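Local coordinates for protein putative hydrolase (Burkholderia cenocepacia, PDB 4X00) that probably acts as a hydrolase of the alpha/beta hydrolase fold, a putative aryl esterase that would cleave ester substrates, at residues D127-G132 and K217-P221; R170-R174 and F186-L190; A212-A218 and R241-N246. The contacts are given in a common frame with arbitrary orientation. Where two conformers were deposited one is given. Residue numbers count along the deposited sequence, not the author numbering.

Contact 1. Residues D127-G132 and K217-P221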
# COMPACT_ATOMS: atom_id res chain seq x y z
N ASP A 127 -17.81 -1.72 -0.37
CA ASP A 127 -17.08 -2.57 -1.32
C ASP A 127 -17.83 -2.95 -2.59
O ASP A 127 -17.37 -3.83 -3.33
CB ASP A 127 -16.59 -3.84 -0.63
CG ASP A 127 -17.71 -4.71 -0.13
OD1 ASP A 127 -18.89 -4.47 -0.47
OD2 ASP A 127 -17.38 -5.66 0.61
N LYS A 128 -18.95 -2.28 -2.89
CA LYS A 128 -19.73 -2.70 -4.05
C LYS A 128 -18.99 -2.39 -5.35
O LYS A 128 -19.29 -2.98 -6.39
CB LYS A 128 -21.12 -2.06 -4.05
N GLY A 129 -18.00 -1.49 -5.29
CA GLY A 129 -17.21 -1.16 -6.46
C GLY A 129 -15.96 -2.00 -6.69
O GLY A 129 -15.22 -1.76 -7.63
N ILE A 130 -15.70 -2.97 -5.81
CA ILE A 130 -14.48 -3.76 -5.95
C ILE A 130 -14.81 -5.25 -5.85
O ILE A 130 -15.91 -5.61 -5.45
CB ILE A 130 -13.42 -3.36 -4.87
CG1 ILE A 130 -13.88 -3.72 -3.45
CG2 ILE A 130 -13.06 -1.87 -5.01
CD1 ILE A 130 -12.78 -3.63 -2.38
N ALA A 131 -13.85 -6.10 -6.20
CA ALA A 131 -14.04 -7.54 -6.17
C ALA A 131 -13.41 -8.20 -4.96
O ALA A 131 -13.74 -9.33 -4.64
CB ALA A 131 -13.49 -8.17 -7.46
N GLY A 132 -12.50 -7.50 -4.28
CA GLY A 132 -11.77 -8.07 -3.16
C GLY A 132 -10.59 -7.18 -2.82
O GLY A 132 -10.28 -6.24 -3.58
N LYS A 217 -17.44 -4.10 7.85
CA LYS A 217 -18.57 -4.11 6.92
C LYS A 217 -18.31 -4.81 5.59
O LYS A 217 -19.23 -4.95 4.79
CB LYS A 217 -19.03 -2.67 6.63
CG LYS A 217 -19.94 -2.04 7.66
CD LYS A 217 -19.26 -1.78 8.98
CE LYS A 217 -19.39 -0.34 9.38
NZ LYS A 217 -20.78 0.20 9.21
N ALA A 218 -17.08 -5.23 5.33
CA ALA A 218 -16.76 -5.76 4.01
C ALA A 218 -17.38 -7.14 3.80
O ALA A 218 -17.35 -7.98 4.72
CB ALA A 218 -15.25 -5.82 3.81
N GLU A 219 -17.89 -7.38 2.58
CA GLU A 219 -18.37 -8.72 2.18
C GLU A 219 -17.49 -9.35 1.12
O GLU A 219 -17.47 -10.57 0.95
CB GLU A 219 -19.80 -8.65 1.62
CG GLU A 219 -20.83 -8.55 2.69
CD GLU A 219 -20.85 -9.78 3.54
OE1 GLU A 219 -21.08 -10.89 2.98
OE2 GLU A 219 -20.65 -9.65 4.76
N VAL A 220 -16.77 -8.53 0.37
CA VAL A 220 -15.87 -9.11 -0.64
C VAL A 220 -14.77 -9.86 0.07
O VAL A 220 -14.47 -9.61 1.24
CB VAL A 220 -15.25 -8.04 -1.57
CG1 VAL A 220 -16.36 -7.36 -2.37
CG2 VAL A 220 -14.41 -7.04 -0.78
N PRO A 221 -14.13 -10.79 -0.65
CA PRO A 221 -13.03 -11.49 0.00
C PRO A 221 -11.87 -10.57 0.37
O PRO A 221 -11.50 -9.64 -0.38
CB PRO A 221 -12.59 -12.52 -1.06
CG PRO A 221 -13.75 -12.65 -2.00
CD PRO A 221 -14.39 -11.28 -2.01
O HOH W 1 -18.82 -2.57 2.44
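Two loops of the alpha/beta hydrolase fold meet here, each leading from a helix into a parallel strand of the central sheet: loop 127-132 joins helix 113-125 to strand 132-136, while loop 217-221 joins helix 211-216 to the adjacent strand 222-227. D127 makes the polar link: its CA-to-CB bond points at the partner loop, and the p rotamer brings OD2 to two successive amides, E219 N at 2.7 Å and V220 N at 2.9 Å from D127 OD2, both hydrogen bonds. A water lies between D127 N and K217 O, though both of its bonds are weak. D127 also opens a type I turn, closed by I130 N donating to D127 O at 3.1 Å, which reverses the chain through K128 and G129. Beyond the turn, I130 is buried against Y121, L122 and L108, and its CD1 reaches V220 CG2 at 4.1 Å. A131 turns its methyl away towards K105 and V107, but its carbonyl faces the partner loop, A131 O lying 3.3 Å from P221 CD. At G132 the two loops draw together to enter the sheet: P221 pairs through its backbone with A133, and G132 CA lies 3.2 Å from P221 O.

Contact 2. Residues R170-R174 and F186-L190; sequences RAFLR and FSLLL
Both segments are regular alpha helix, 170-174 being the C-terminal end of helix 162-174 and 186-190 part of helix 183-194. Their short axes approach to 10.6 Å, with N-to-C directions 128° apart (signed crossing angle 128°), so the helices run obliquely antiparallel; the nearest CA atoms are those of R170 and L190, 6.5 Å apart. F186 is the central side chain: chi1 near -171° (t) and chi2 near 84° send its ring towards the first helix, where both faces are used. On one lies L173 (t, chi2 p), with CD2 3.9 Å from the ring centroid in a CH-pi contact and CG 3.6 Å from F186 CE1. The opposite face carries the guanidinium of R174 (chi1 m, chi2 m), planes at 9°, CZ 3.3 Å from the centroid and 6° off the normal: a stacked cation-pi pair. L173 CD2 also packs on L189 CB at 3.9 Å and L190 CB at 4.0 Å. L190 CD1 reaches R170 CA at 3.7 Å, while the R170 guanidinium turns to a salt bridge with D167. No hydrogen bond crosses. Such packing joins two helices of the helical insertion between strands 132-136 and 222-227, the position of the cap in alpha/beta hydrolases.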
# COMPACT_ATOMS: atom_id res chain seq x y z
N ARG A 170 16.77 6.25 5.26
CA ARG A 170 17.55 5.09 4.86
C ARG A 170 17.35 3.96 5.86
O ARG A 170 17.19 2.78 5.47
CB ARG A 170 19.04 5.47 4.74
CG ARG A 170 19.88 4.37 4.13
CD ARG A 170 21.32 4.86 3.80
NE ARG A 170 22.06 5.17 5.03
CZ ARG A 170 22.34 6.39 5.50
NH1 ARG A 170 22.97 6.50 6.66
NH2 ARG A 170 21.98 7.51 4.85
N ALA A 171 17.32 4.28 7.15
CA ALA A 171 17.08 3.26 8.18
C ALA A 171 15.66 2.68 8.06
O ALA A 171 15.45 1.46 8.21
CB ALA A 171 17.31 3.86 9.58
N PHE A 172 14.68 3.53 7.78
CA PHE A 172 13.32 3.04 7.59
C PHE A 172 13.26 2.07 6.41
O PHE A 172 12.59 1.03 6.47
CB PHE A 172 12.38 4.23 7.35
CG PHE A 172 10.97 3.82 7.13
CD1 PHE A 172 10.14 3.65 8.22
CD2 PHE A 172 10.45 3.65 5.85
CE1 PHE A 172 8.80 3.27 8.04
CE2 PHE A 172 9.10 3.29 5.67
CZ PHE A 172 8.29 3.09 6.77
N LEU A 173 13.90 2.43 5.30
CA LEU A 173 13.86 1.55 4.12
C LEU A 173 14.52 0.21 4.45
O LEU A 173 14.04 -0.85 4.03
CB LEU A 173 14.55 2.20 2.92
CG LEU A 173 14.45 1.44 1.58
CD1 LEU A 173 13.01 1.21 1.17
CD2 LEU A 173 15.20 2.19 0.51
N ARG A 174 15.62 0.21 5.23
CA ARG A 174 16.23 -1.07 5.63
C ARG A 174 15.26 -1.90 6.45
O ARG A 174 15.25 -3.13 6.33
CB ARG A 174 17.51 -0.82 6.43
CG ARG A 174 18.66 -0.32 5.59
CD ARG A 174 19.15 -1.40 4.64
NE ARG A 174 20.29 -0.96 3.83
CZ ARG A 174 20.73 -1.60 2.75
NH1 ARG A 174 20.14 -2.72 2.34
NH2 ARG A 174 21.78 -1.11 2.09
N PHE A 186 18.14 -1.47 -3.82
CA PHE A 186 18.03 -0.64 -2.64
C PHE A 186 18.31 0.82 -2.97
O PHE A 186 17.58 1.72 -2.53
CB PHE A 186 18.99 -1.13 -1.54
CG PHE A 186 18.78 -0.44 -0.23
CD1 PHE A 186 17.80 -0.88 0.66
CD2 PHE A 186 19.54 0.66 0.12
CE1 PHE A 186 17.58 -0.23 1.87
CE2 PHE A 186 19.32 1.33 1.32
CZ PHE A 186 18.34 0.87 2.20
N SER A 187 19.34 1.08 -3.79
CA SER A 187 19.68 2.47 -4.12
C SER A 187 18.54 3.14 -4.90
O SER A 187 18.29 4.34 -4.72
CB SER A 187 20.99 2.53 -4.91
OG SER A 187 20.80 2.14 -6.25
N LEU A 188 17.86 2.40 -5.78
CA LEU A 188 16.74 2.96 -6.55
C LEU A 188 15.62 3.33 -5.58
O LEU A 188 15.06 4.44 -5.63
CB LEU A 188 16.26 1.94 -7.59
CG LEU A 188 15.04 2.39 -8.36
CD1 LEU A 188 15.33 3.65 -9.17
CD2 LEU A 188 14.57 1.23 -9.29
N LEU A 189 15.29 2.42 -4.67
CA LEU A 189 14.22 2.67 -3.71
C LEU A 189 14.60 3.76 -2.70
O LEU A 189 13.73 4.46 -2.21
CB LEU A 189 13.81 1.36 -2.99
CG LEU A 189 13.15 0.30 -3.89
CD1 LEU A 189 12.79 -0.91 -3.03
CD2 LEU A 189 11.90 0.90 -4.55
N LEU A 190 15.89 3.91 -2.42
CA LEU A 190 16.36 4.96 -1.51
C LEU A 190 16.15 6.35 -2.13
O LEU A 190 15.59 7.26 -1.50
CB LEU A 190 17.84 4.74 -1.19
CG LEU A 190 18.38 5.68 -0.11
CD1 LEU A 190 17.70 5.41 1.22
CD2 LEU A 190 19.89 5.42 -0.05

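Contact 3. Residues A212-A218 and R241-N246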
# COMPACT_ATOMS: atom_id res chain seq x y z
N ALA A 212 -12.01 -0.21 11.80
CA ALA A 212 -13.13 -0.95 12.37
C ALA A 212 -14.34 -0.86 11.46
O ALA A 212 -14.96 -1.88 11.13
CB ALA A 212 -13.46 -0.41 13.73
N LYS A 213 -14.65 0.35 11.01
CA LYS A 213 -15.79 0.52 10.12
C LYS A 213 -15.55 -0.15 8.75
O LYS A 213 -16.40 -0.89 8.26
CB LYS A 213 -16.10 2.00 9.95
CG LYS A 213 -17.30 2.31 9.07
CD LYS A 213 -17.54 3.81 8.94
CE LYS A 213 -18.74 4.07 8.02
NZ LYS A 213 -18.88 5.51 7.71
N GLY A 214 -14.41 0.10 8.12
CA GLY A 214 -14.22 -0.41 6.77
C GLY A 214 -14.10 -1.93 6.72
O GLY A 214 -14.68 -2.57 5.84
N LEU A 215 -13.31 -2.49 7.62
CA LEU A 215 -13.11 -3.94 7.61
C LEU A 215 -14.36 -4.68 8.03
O LEU A 215 -14.72 -5.70 7.43
CB LEU A 215 -11.95 -4.34 8.53
CG LEU A 215 -10.57 -3.96 8.02
CD1 LEU A 215 -9.52 -4.24 9.09
CD2 LEU A 215 -10.24 -4.70 6.73
N SER A 216 -15.03 -4.20 9.07
CA SER A 216 -16.09 -5.02 9.64
C SER A 216 -17.26 -5.11 8.68
O SER A 216 -17.96 -6.12 8.68
CB SER A 216 -16.54 -4.49 10.99
OG SER A 216 -17.30 -3.33 10.83
N LYS A 217 -17.44 -4.10 7.85
CA LYS A 217 -18.57 -4.11 6.92
C LYS A 217 -18.31 -4.81 5.59
O LYS A 217 -19.23 -4.95 4.79
CB LYS A 217 -19.03 -2.67 6.63
CG LYS A 217 -19.94 -2.04 7.66
CD LYS A 217 -19.26 -1.78 8.98
CE LYS A 217 -19.39 -0.34 9.38
NZ LYS A 217 -20.78 0.20 9.21
N ALA A 218 -17.08 -5.23 5.33
CA ALA A 218 -16.76 -5.76 4.01
C ALA A 218 -17.38 -7.14 3.80
O ALA A 218 -17.35 -7.98 4.72
CB ALA A 218 -15.25 -5.82 3.81
N ARG A 241 -6.17 -8.45 15.07
CA ARG A 241 -7.09 -7.33 15.18
C ARG A 241 -8.04 -7.30 13.98
O ARG A 241 -9.24 -7.14 14.14
CB ARG A 241 -6.32 -6.01 15.29
CG ARG A 241 -7.20 -4.78 15.26
CD ARG A 241 -8.19 -4.71 16.41
NE ARG A 241 -8.85 -3.42 16.37
CZ ARG A 241 -10.09 -3.17 16.78
NH1 ARG A 241 -10.85 -4.14 17.28
NH2 ARG A 241 -10.56 -1.94 16.67
N ALA A 242 -7.49 -7.49 12.78
CA ALA A 242 -8.35 -7.51 11.60
C ALA A 242 -9.36 -8.64 11.63
O ALA A 242 -10.52 -8.42 11.27
CB ALA A 242 -7.50 -7.59 10.35
N LYS A 243 -8.94 -9.85 12.03
CA LYS A 243 -9.87 -10.97 12.07
C LYS A 243 -10.92 -10.76 13.15
O LYS A 243 -12.04 -11.26 13.03
CB LYS A 243 -9.13 -12.28 12.31
CG LYS A 243 -8.42 -12.78 11.06
CD LYS A 243 -7.77 -14.11 11.29
CE LYS A 243 -7.19 -14.65 9.99
NZ LYS A 243 -6.65 -16.05 10.15
N SER A 244 -10.57 -10.03 14.21
CA SER A 244 -11.52 -9.71 15.26
C SER A 244 -12.63 -8.83 14.69
O SER A 244 -13.81 -8.96 15.05
CB SER A 244 -10.80 -9.02 16.43
OG SER A 244 -11.68 -8.75 17.50
N LEU A 245 -12.26 -7.95 13.78
CA LEU A 245 -13.21 -7.06 13.15
C LEU A 245 -14.02 -7.74 12.06
O LEU A 245 -15.21 -7.44 11.88
CB LEU A 245 -12.46 -5.87 12.55
CG LEU A 245 -11.89 -4.94 13.62
CD1 LEU A 245 -10.93 -3.96 12.95
CD2 LEU A 245 -13.02 -4.19 14.36
N ASN A 246 -13.38 -8.65 11.33
CA ASN A 246 -14.05 -9.36 10.24
C ASN A 246 -13.57 -10.79 10.22
O ASN A 246 -12.47 -11.07 9.76
CB ASN A 246 -13.76 -8.68 8.89
CG ASN A 246 -14.54 -9.31 7.75
OD1 ASN A 246 -14.90 -10.48 7.79
ND2 ASN A 246 -14.78 -8.53 6.71
O HOH W 2 -17.33 -8.28 10.45
O HOH W 3 -17.41 -10.43 6.73
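In the alpha/beta hydrolase fold, helices 211-216 and 235-245 stand before and after strand 222-227, and here their C-terminal ends meet. The short axes come within 9.2 Å at an angle of 67°. Most of the polar traffic passes through N246, the first residue past its helix to leave helical phi/psi. Its chi1 of -175° (t) extends the amide towards the other segment: N246 ND2 donates to L215 O at 2.9 Å and, weakly, to A218 O at 3.3 Å. L215 O thus has two donors, since A218 N also reaches it at 3.2 Å. N246 OD1 accepts from R248 N and from a water, 2.7 Å away, that also donates to A218 O at 3.2 Å. A second water donates to both S216 O (2.9 Å) and L245 O (2.7 Å), bridging two carbonyls near the helix ends. S216 OG, in the p rotamer, bonds back to A212 O at 2.8 Å within its own helix, and the R241 guanidinium is held by a salt bridge to E141. Apolar contacts fill the angle between the helices: L215 CD1 lies 4.1 Å from both A242 CB and L245 CD1, and A212 CB meets L245 CD2 at 3.9 Å. L245 O receives a further CA-H...O contact from S216 CA at 3.4 Å.

How the contacts relate
Contacts 1 and 3 adjoin, with centres 12 Å apart, and share K217 and A218: the chain leaving helix 211-216 meets 241-246 and then 127-132 before entering strand 222-227. A218 belongs to both, its carbonyl O weakly bonded to N246 ND2 and its CA close to D127 OD2. Contact 2 lies on the opposite side of the chain's centre, 34 Å from contact 1 and 32 Å from contact 3 between centres. In sequence it is nested within the loop closed by contact 1. The side chain of L189 in contact 2 is about 4 Å from a bound 1,2-ethanediol, probably from the crystallisation liquor. S112, D230 and H259 form a probable catalytic triad.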